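Transferrin binding protein B (Actinobacillus suis, PDB 3PQU) probably captures host transferrin at the surface of the outer membrane, as a lipoprotein that serves iron acquisition in this porcine pathogen. Local coordinates at residues 164-169 / 236-241; 271-276 / 353-358. One frame throughout, in Å; residues are numbered along the deposited sequence.

Both contacts involve turns between neighbouring strands of the N-lobe barrel. Contact 1 sets the hairpin turn between strands 229-236 and 241-249 against residues 164-169, which lead from strand 163-165 into strand 170-183. Contact 2 sets the next hairpin turn but one, between strands 260-271 and 274-281, against a loop of the C-lobe handle, so it joins the two lobes. Their centres lie about 15 Å apart, and they touch where Leu-164 CD1 packs 3.9 Å from Gly-272 O. Strand 163-165 itself pairs with strand 333-343, whose Ile-336 and Ile-337 touch Asn-273, so strand 333-343 borders both contacts.

Contact 1: residues 164-169 / 236-241; sequences LPKGNK and DFDNKK
Phe-237, Asn-168 and Asp-238 bury the most surface where the hairpin turn between two strands of the N-lobe barrel meets the chain entering strand 170-183. The turn is type I, from Phe-237 to Lys-240, and closes with a G1 beta bulge opposite Asp-236. Phe-237 enters from the turn and lays one ring face against Pro-165: CD of the proline stands 3.7 Å from the ring centroid, a CH-pi contact only 14° off the normal. Leu-164 CB adds an apolar touch at CD1 of the same ring, and Val-170, Tyr-172 and Phe-299 also pack on Phe-237.

Asp-238 grips Gly-167 twice. Gly-167 N donates to Asp-238 OD1 at 2.9 Å, a nearly straight bond that arrives from above the carboxylate plane, while the backbone N of Asp-238 donates to Gly-167 O. Water 1 links Asp-238 OD1 to Lys-166 NZ, which also forms a salt bridge with Glu-334; water 2 joins Asp-238 OD2 to Asn-168 OD1.

Asn-168 lies alongside Asp-236, pointing the same way, with amide and carboxylate planes 84° apart. CG of Asp-236 is anti to its backbone N (chi1 -179°), which sets it beside its own carbonyl carbon and 3.3 Å from Asn-168 O. OD1 of Asp-236 is held from opposite faces: Asn-239 N closes an Asx motif from one, and Asn-168 ND2 donates from the other at 3.1 Å to Asp-236 OD1.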
ATOM      1  N   LEU A 164      10.422  -5.687   6.745  1.00 24.67           N
ATOM      2  CA  LEU A 164      10.525  -6.858   5.869  1.00 34.97           C
ATOM      3  C   LEU A 164      11.398  -7.922   6.527  1.00 30.49           C
ATOM      4  O   LEU A 164      12.318  -7.597   7.260  1.00 27.56           O
ATOM      5  CB  LEU A 164      11.080  -6.478   4.478  1.00 19.19           C
ATOM      6  CG  LEU A 164      10.312  -5.453   3.618  1.00 25.85           C
ATOM      7  CD1 LEU A 164      11.037  -5.147   2.292  1.00 16.23           C
ATOM      8  CD2 LEU A 164       8.894  -5.927   3.330  1.00 22.94           C
ATOM      9  N   PRO A 165      11.096  -9.203   6.275  1.00 29.50           N
ATOM     10  CA  PRO A 165      11.938 -10.260   6.835  1.00 33.15           C
ATOM     11  C   PRO A 165      13.342 -10.215   6.244  1.00 31.24           C
ATOM     12  O   PRO A 165      13.535  -9.705   5.144  1.00 31.11           O
ATOM     13  CB  PRO A 165      11.227 -11.547   6.405  1.00 28.44           C
ATOM     14  CG  PRO A 165       9.798 -11.134   6.095  1.00 24.43           C
ATOM     15  CD  PRO A 165       9.939  -9.743   5.536  1.00 32.02           C
ATOM     16  N   LYS A 166      14.310 -10.726   6.996  1.00 29.08           N
ATOM     17  CA  LYS A 166      15.678 -10.891   6.521  1.00 46.13           C
ATOM     18  C   LYS A 166      15.810 -12.300   5.947  1.00 41.73           C
ATOM     19  O   LYS A 166      15.129 -13.220   6.399  1.00 38.33           O
ATOM     20  CB  LYS A 166      16.652 -10.736   7.693  1.00 35.77           C
ATOM     21  CG  LYS A 166      16.531  -9.426   8.443  1.00 49.38           C
ATOM     22  CD  LYS A 166      17.214  -8.311   7.688  1.00 69.43           C
ATOM     23  CE  LYS A 166      18.708  -8.562   7.570  1.00 81.85           C
ATOM     24  NZ  LYS A 166      19.372  -7.554   6.698  1.00 90.64           N
ATOM     25  N   GLY A 167      16.688 -12.477   4.963  1.00 36.59           N
ATOM     26  CA  GLY A 167      16.919 -13.797   4.399  1.00 43.78           C
ATOM     27  C   GLY A 167      16.895 -13.871   2.886  1.00 41.87           C
ATOM     28  O   GLY A 167      16.432 -12.947   2.214  1.00 37.16           O
ATOM     29  N   ASN A 168      17.394 -14.982   2.354  1.00 33.30           N
ATOM     30  CA  ASN A 168      17.505 -15.194   0.911  1.00 30.61           C
ATOM     31  C   ASN A 168      16.336 -15.975   0.326  1.00 29.73           C
ATOM     32  O   ASN A 168      16.194 -16.060  -0.895  1.00 29.50           O
ATOM     33  CB  ASN A 168      18.802 -15.939   0.568  1.00 31.88           C
ATOM     34  CG  ASN A 168      20.039 -15.073   0.739  1.00 55.25           C
ATOM     35  OD1 ASN A 168      21.025 -15.491   1.348  1.00 54.11           O
ATOM     36  ND2 ASN A 168      19.994 -13.861   0.199  1.00 49.74           N
ATOM     37  N   LYS A 169      15.514 -16.576   1.182  1.00 23.96           N
ATOM     38  CA  LYS A 169      14.382 -17.325   0.663  1.00 31.30           C
ATOM     39  C   LYS A 169      13.256 -17.454   1.668  1.00 28.67           C
ATOM     40  O   LYS A 169      13.338 -18.236   2.613  1.00 36.80           O
ATOM     41  CB  LYS A 169      14.828 -18.708   0.184  1.00 39.45           C
ATOM     42  CG  LYS A 169      13.716 -19.540  -0.447  1.00 36.94           C
ATOM     43  CD  LYS A 169      14.235 -20.902  -0.894  1.00 50.11           C
ATOM     44  CE  LYS A 169      13.178 -21.677  -1.668  1.00 70.23           C
ATOM     45  NZ  LYS A 169      13.733 -22.909  -2.295  1.00 76.29           N
ATOM     46  N   ASP A 236      13.434 -13.400  -2.091  1.00 24.97           N
ATOM     47  CA  ASP A 236      14.808 -13.188  -1.624  1.00 17.83           C
ATOM     48  C   ASP A 236      14.901 -11.750  -1.126  1.00 35.11           C
ATOM     49  O   ASP A 236      15.253 -10.834  -1.879  1.00 22.97           O
ATOM     50  CB  ASP A 236      15.795 -13.437  -2.772  1.00 23.45           C
ATOM     51  CG  ASP A 236      17.270 -13.263  -2.360  1.00 37.10           C
ATOM     52  OD1 ASP A 236      17.582 -12.662  -1.302  1.00 30.46           O
ATOM     53  OD2 ASP A 236      18.133 -13.709  -3.138  1.00 35.31           O
ATOM     54  N   PHE A 237      14.561 -11.542   0.138  1.00 30.70           N
ATOM     55  CA  PHE A 237      14.478 -10.186   0.665  1.00 28.86           C
ATOM     56  C   PHE A 237      15.844  -9.502   0.684  1.00 36.50           C
ATOM     57  O   PHE A 237      15.954  -8.309   0.387  1.00 30.32           O
ATOM     58  CB  PHE A 237      13.838 -10.175   2.060  1.00 29.94           C
ATOM     59  CG  PHE A 237      12.331 -10.353   2.045  1.00 31.26           C
ATOM     60  CD1 PHE A 237      11.489  -9.306   1.659  1.00 26.35           C
ATOM     61  CD2 PHE A 237      11.756 -11.557   2.437  1.00 18.84           C
ATOM     62  CE1 PHE A 237      10.099  -9.468   1.644  1.00 23.05           C
ATOM     63  CE2 PHE A 237      10.373 -11.734   2.436  1.00 19.19           C
ATOM     64  CZ  PHE A 237       9.534 -10.681   2.036  1.00 28.10           C
ATOM     65  N   ASP A 238      16.887 -10.252   1.018  1.00 27.79           N
ATOM     66  CA  ASP A 238      18.239  -9.683   1.060  1.00 32.22           C
ATOM     67  C   ASP A 238      18.717  -9.136  -0.298  1.00 37.68           C
ATOM     68  O   ASP A 238      19.446  -8.148  -0.345  1.00 34.66           O
ATOM     69  CB  ASP A 238      19.237 -10.695   1.637  1.00 34.46           C
ATOM     70  CG  ASP A 238      18.995 -10.976   3.116  1.00 54.03           C
ATOM     71  OD1 ASP A 238      18.124 -10.309   3.724  1.00 49.61           O
ATOM     72  OD2 ASP A 238      19.676 -11.864   3.670  1.00 55.25           O
ATOM     73  N   ASN A 239      18.298  -9.765  -1.397  1.00 24.48           N
ATOM     74  CA  ASN A 239      18.654  -9.289  -2.735  1.00 28.82           C
ATOM     75  C   ASN A 239      17.520  -8.501  -3.423  1.00 31.90           C
ATOM     76  O   ASN A 239      17.618  -8.135  -4.597  1.00 20.98           O
ATOM     77  CB  ASN A 239      19.147 -10.448  -3.616  1.00 29.20           C
ATOM     78  CG  ASN A 239      20.549 -10.916  -3.231  1.00 52.47           C
ATOM     79  OD1 ASN A 239      21.427 -10.102  -2.942  1.00 50.76           O
ATOM     80  ND2 ASN A 239      20.762 -12.227  -3.221  1.00 36.40           N
ATOM     81  N   LYS A 240      16.447  -8.241  -2.685  1.00 26.88           N
ATOM     82  CA  LYS A 240      15.345  -7.437  -3.210  1.00 28.39           C
ATOM     83  C   LYS A 240      14.729  -8.019  -4.482  1.00 27.99           C
ATOM     84  O   LYS A 240      14.416  -7.276  -5.424  1.00 20.70           O
ATOM     85  CB  LYS A 240      15.839  -6.026  -3.521  1.00 29.95           C
ATOM     86  CG  LYS A 240      16.355  -5.253  -2.313  1.00 33.27           C
ATOM     87  CD  LYS A 240      15.276  -5.118  -1.257  1.00 45.98           C
ATOM     88  CE  LYS A 240      15.698  -4.186  -0.126  1.00 45.70           C
ATOM     89  NZ  LYS A 240      14.670  -4.159   0.959  1.00 27.79           N
ATOM     90  N   LYS A 241      14.562  -9.336  -4.523  1.00 22.35           N
ATOM     91  CA  LYS A 241      14.004  -9.997  -5.710  1.00 26.88           C
ATOM     92  C   LYS A 241      13.053 -11.092  -5.273  1.00 19.28           C
ATOM     93  O   LYS A 241      13.097 -11.521  -4.133  1.00 21.04           O
ATOM     94  CB  LYS A 241      15.111 -10.652  -6.552  1.00 25.14           C
ATOM     95  CG  LYS A 241      16.062  -9.708  -7.258  1.00 52.93           C
ATOM     96  CD  LYS A 241      17.080 -10.493  -8.083  1.00 54.10           C
ATOM     97  CE  LYS A 241      17.897  -9.574  -8.986  1.00 66.78           C
ATOM     98  NZ  LYS A 241      17.055  -8.854  -9.993  1.00 63.26           N
TER
HETATM   99  O   HOH W   1      17.425  -7.694   4.096  1.00 51.00           O
HETATM  100  O   HOH W   2      21.964 -12.840   3.001  1.00 57.67           O

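Contact 2: residues 271-276 / 353-358; sequences TGNRFR and NNFGDA
Asn-273 and Arg-274 meet Phe-355 where a type II' beta turn, Thr-271 to Arg-274, carries a hairpin of the N-lobe barrel up to a loop of the C-lobe handle. The CA atoms of the two segments come closest at a pair of glycines, Gly-272 CA lying 4.2 Å from Gly-356 CA; both have positive phi, and the lack of a side chain on each lets the two chains come this close.

Asn-273 has its CG between the backbone N and the carbonyl carbon (chi1 55°), and its amide reaches across the joint. ND2 donates to Asn-354 O at 3.0 Å, in the carbonyl plane and on a lone pair, and also bonds Ser-161 O. The other end of that amide, OD1, sits at the edge of the Phe-355 ring, in its plane, 3.7 Å from CD1. The backbone N of Asn-273 makes a longer bond to Phe-355 O, approaching from 50° above the carbonyl plane.

Arg-274 and Phe-355 lie side by side and point the same way, guanidinium and ring planes 63° apart. The arginine chain, bent at chi2 and chi3, runs past the phenylalanine: its CD packs 3.9 Å from Phe-355 CD1, and its NH1 comes within 3.8 Å of Phe-355 CE1. The charged end is held by residues of the barrel, NH2 in a salt bridge with Glu-296 and NH1 hydrogen-bonded to Tyr-300.

On the handle side, Asn-354 braces the loop with an Asx turn, its OD1 accepting from Gly-356 N, and its ND2 donates to Asp-357 O. Water 3 spans the joint, donating to Thr-271 O and to Phe-355 O; the oxygen of water 3 lies 2.8 Å from Phe-355 O.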
ATOM      1  N   THR A 271      10.963  -2.782  -4.438  1.00 22.16           N
ATOM      2  CA  THR A 271      11.277  -1.395  -4.082  1.00 25.44           C
ATOM      3  C   THR A 271      10.303  -0.963  -2.997  1.00 34.32           C
ATOM      4  O   THR A 271       9.097  -1.158  -3.140  1.00 23.65           O
ATOM      5  CB  THR A 271      11.110  -0.430  -5.278  1.00 28.34           C
ATOM      6  OG1 THR A 271      11.918  -0.862  -6.378  1.00 40.98           O
ATOM      7  CG2 THR A 271      11.518   0.987  -4.888  1.00 34.76           C
ATOM      8  N   GLY A 272      10.808  -0.369  -1.918  1.00 19.05           N
ATOM      9  CA  GLY A 272       9.956  -0.053  -0.789  1.00 17.26           C
ATOM     10  C   GLY A 272       9.272  -1.341  -0.341  1.00 27.07           C
ATOM     11  O   GLY A 272       9.933  -2.378  -0.216  1.00 20.70           O
ATOM     12  N   ASN A 273       7.959  -1.301  -0.108  1.00 23.41           N
ATOM     13  CA  ASN A 273       7.219  -2.542   0.184  1.00 24.83           C
ATOM     14  C   ASN A 273       6.473  -3.082  -1.040  1.00 22.67           C
ATOM     15  O   ASN A 273       5.538  -3.875  -0.913  1.00 17.63           O
ATOM     16  CB  ASN A 273       6.267  -2.386   1.374  1.00 12.82           C
ATOM     17  CG  ASN A 273       5.278  -1.225   1.195  1.00 23.23           C
ATOM     18  OD1 ASN A 273       4.857  -0.921   0.089  1.00 20.95           O
ATOM     19  ND2 ASN A 273       4.924  -0.565   2.292  1.00 15.65           N
ATOM     20  N   ARG A 274       6.895  -2.656  -2.225  1.00 19.94           N
ATOM     21  CA  ARG A 274       6.239  -3.076  -3.469  1.00 16.08           C
ATOM     22  C   ARG A 274       7.177  -3.910  -4.314  1.00 26.44           C
ATOM     23  O   ARG A 274       8.381  -3.956  -4.063  1.00 21.36           O
ATOM     24  CB  ARG A 274       5.804  -1.841  -4.259  1.00 13.34           C
ATOM     25  CG  ARG A 274       4.866  -0.916  -3.469  1.00 19.17           C
ATOM     26  CD  ARG A 274       3.598  -1.632  -3.002  1.00 23.02           C
ATOM     27  NE  ARG A 274       2.620  -1.849  -4.085  1.00 16.39           N
ATOM     28  CZ  ARG A 274       1.349  -2.200  -3.893  1.00 21.62           C
ATOM     29  NH1 ARG A 274       0.881  -2.366  -2.660  1.00 13.81           N
ATOM     30  NH2 ARG A 274       0.536  -2.395  -4.936  1.00  9.93           N
ATOM     31  N   PHE A 275       6.630  -4.566  -5.327  1.00 14.69           N
ATOM     32  CA  PHE A 275       7.465  -5.251  -6.294  1.00 17.21           C
ATOM     33  C   PHE A 275       6.921  -5.055  -7.702  1.00 27.75           C
ATOM     34  O   PHE A 275       5.724  -4.843  -7.889  1.00 17.67           O
ATOM     35  CB  PHE A 275       7.626  -6.753  -5.933  1.00 18.94           C
ATOM     36  CG  PHE A 275       6.329  -7.441  -5.604  1.00 21.35           C
ATOM     37  CD1 PHE A 275       5.560  -8.027  -6.597  1.00 18.37           C
ATOM     38  CD2 PHE A 275       5.878  -7.497  -4.294  1.00 13.42           C
ATOM     39  CE1 PHE A 275       4.359  -8.654  -6.285  1.00 18.40           C
ATOM     40  CE2 PHE A 275       4.676  -8.130  -3.967  1.00 15.65           C
ATOM     41  CZ  PHE A 275       3.916  -8.697  -4.971  1.00 21.07           C
ATOM     42  N   ARG A 276       7.814  -5.105  -8.683  1.00 16.29           N
ATOM     43  CA  ARG A 276       7.464  -4.843 -10.075  1.00 20.52           C
ATOM     44  C   ARG A 276       8.193  -5.844 -10.927  1.00 17.23           C
ATOM     45  O   ARG A 276       9.398  -6.031 -10.735  1.00 16.13           O
ATOM     46  CB  ARG A 276       7.926  -3.447 -10.495  1.00 21.87           C
ATOM     47  CG  ARG A 276       7.433  -2.294  -9.636  1.00 23.82           C
ATOM     48  CD  ARG A 276       8.127  -0.961 -10.006  1.00 26.93           C
ATOM     49  NE  ARG A 276       7.957   0.039  -8.948  1.00 25.06           N
ATOM     50  CZ  ARG A 276       8.862   0.956  -8.639  1.00 34.72           C
ATOM     51  NH1 ARG A 276      10.001   1.001  -9.306  1.00 36.09           N
ATOM     52  NH2 ARG A 276       8.629   1.825  -7.661  1.00 30.15           N
ATOM     53  N   ASN A 353      -0.702   4.950   5.705  1.00 24.80           N
ATOM     54  CA  ASN A 353      -0.335   4.161   4.552  1.00 23.32           C
ATOM     55  C   ASN A 353       0.846   4.789   3.827  1.00 24.60           C
ATOM     56  O   ASN A 353       0.804   5.958   3.464  1.00 32.47           O
ATOM     57  CB  ASN A 353      -1.520   4.030   3.598  1.00 21.51           C
ATOM     58  CG  ASN A 353      -2.647   3.226   4.205  1.00 24.24           C
ATOM     59  OD1 ASN A 353      -2.405   2.248   4.911  1.00 35.77           O
ATOM     60  ND2 ASN A 353      -3.884   3.637   3.941  1.00 36.72           N
ATOM     61  N   ASN A 354       1.893   4.008   3.607  1.00 17.28           N
ATOM     62  CA  ASN A 354       3.008   4.458   2.778  1.00 19.27           C
ATOM     63  C   ASN A 354       3.659   3.295   2.024  1.00 20.12           C
ATOM     64  O   ASN A 354       3.739   2.180   2.552  1.00 24.89           O
ATOM     65  CB  ASN A 354       4.032   5.170   3.650  1.00 22.76           C
ATOM     66  CG  ASN A 354       5.090   5.870   2.843  1.00 31.32           C
ATOM     67  OD1 ASN A 354       6.074   5.260   2.422  1.00 25.89           O
ATOM     68  ND2 ASN A 354       4.892   7.155   2.611  1.00 23.06           N
ATOM     69  N   PHE A 355       4.125   3.548   0.802  1.00 17.54           N
ATOM     70  CA  PHE A 355       4.651   2.464  -0.038  1.00 25.30           C
ATOM     71  C   PHE A 355       6.181   2.481  -0.155  1.00 31.27           C
ATOM     72  O   PHE A 355       6.772   1.659  -0.853  1.00 27.35           O
ATOM     73  CB  PHE A 355       4.002   2.488  -1.433  1.00 21.37           C
ATOM     74  CG  PHE A 355       2.503   2.313  -1.411  1.00 27.18           C
ATOM     75  CD1 PHE A 355       1.929   1.158  -0.900  1.00 24.84           C
ATOM     76  CD2 PHE A 355       1.671   3.296  -1.921  1.00 20.70           C
ATOM     77  CE1 PHE A 355       0.563   0.998  -0.878  1.00 30.89           C
ATOM     78  CE2 PHE A 355       0.298   3.136  -1.912  1.00 26.63           C
ATOM     79  CZ  PHE A 355      -0.259   1.984  -1.387  1.00 22.64           C
ATOM     80  N   GLY A 356       6.821   3.416   0.536  1.00 27.81           N
ATOM     81  CA  GLY A 356       8.264   3.531   0.461  1.00 27.82           C
ATOM     82  C   GLY A 356       8.737   4.838  -0.134  1.00 32.35           C
ATOM     83  O   GLY A 356       9.932   5.013  -0.387  1.00 37.12           O
ATOM     84  N   ASP A 357       7.800   5.755  -0.371  1.00 33.87           N
ATOM     85  CA  ASP A 357       8.149   7.115  -0.776  1.00 21.87           C
ATOM     86  C   ASP A 357       7.657   8.119   0.267  1.00 29.06           C
ATOM     87  O   ASP A 357       6.458   8.382   0.367  1.00 25.88           O
ATOM     88  CB  ASP A 357       7.560   7.423  -2.155  1.00 25.87           C
ATOM     89  CG  ASP A 357       7.971   8.798  -2.677  1.00 39.13           C
ATOM     90  OD1 ASP A 357       8.633   9.552  -1.937  1.00 32.55           O
ATOM     91  OD2 ASP A 357       7.621   9.121  -3.836  1.00 41.77           O
ATOM     92  N   ALA A 358       8.592   8.675   1.039  1.00 23.41           N
ATOM     93  CA  ALA A 358       8.264   9.570   2.147  1.00 27.36           C
ATOM     94  C   ALA A 358       7.802  10.946   1.680  1.00 32.60           C
ATOM     95  O   ALA A 358       7.288  11.729   2.473  1.00 34.24           O
ATOM     96  CB  ALA A 358       9.465   9.713   3.102  1.00 33.43           C
TER
HETATM   97  O   HOH W   3       7.538   1.378  -3.513  1.00 26.50           O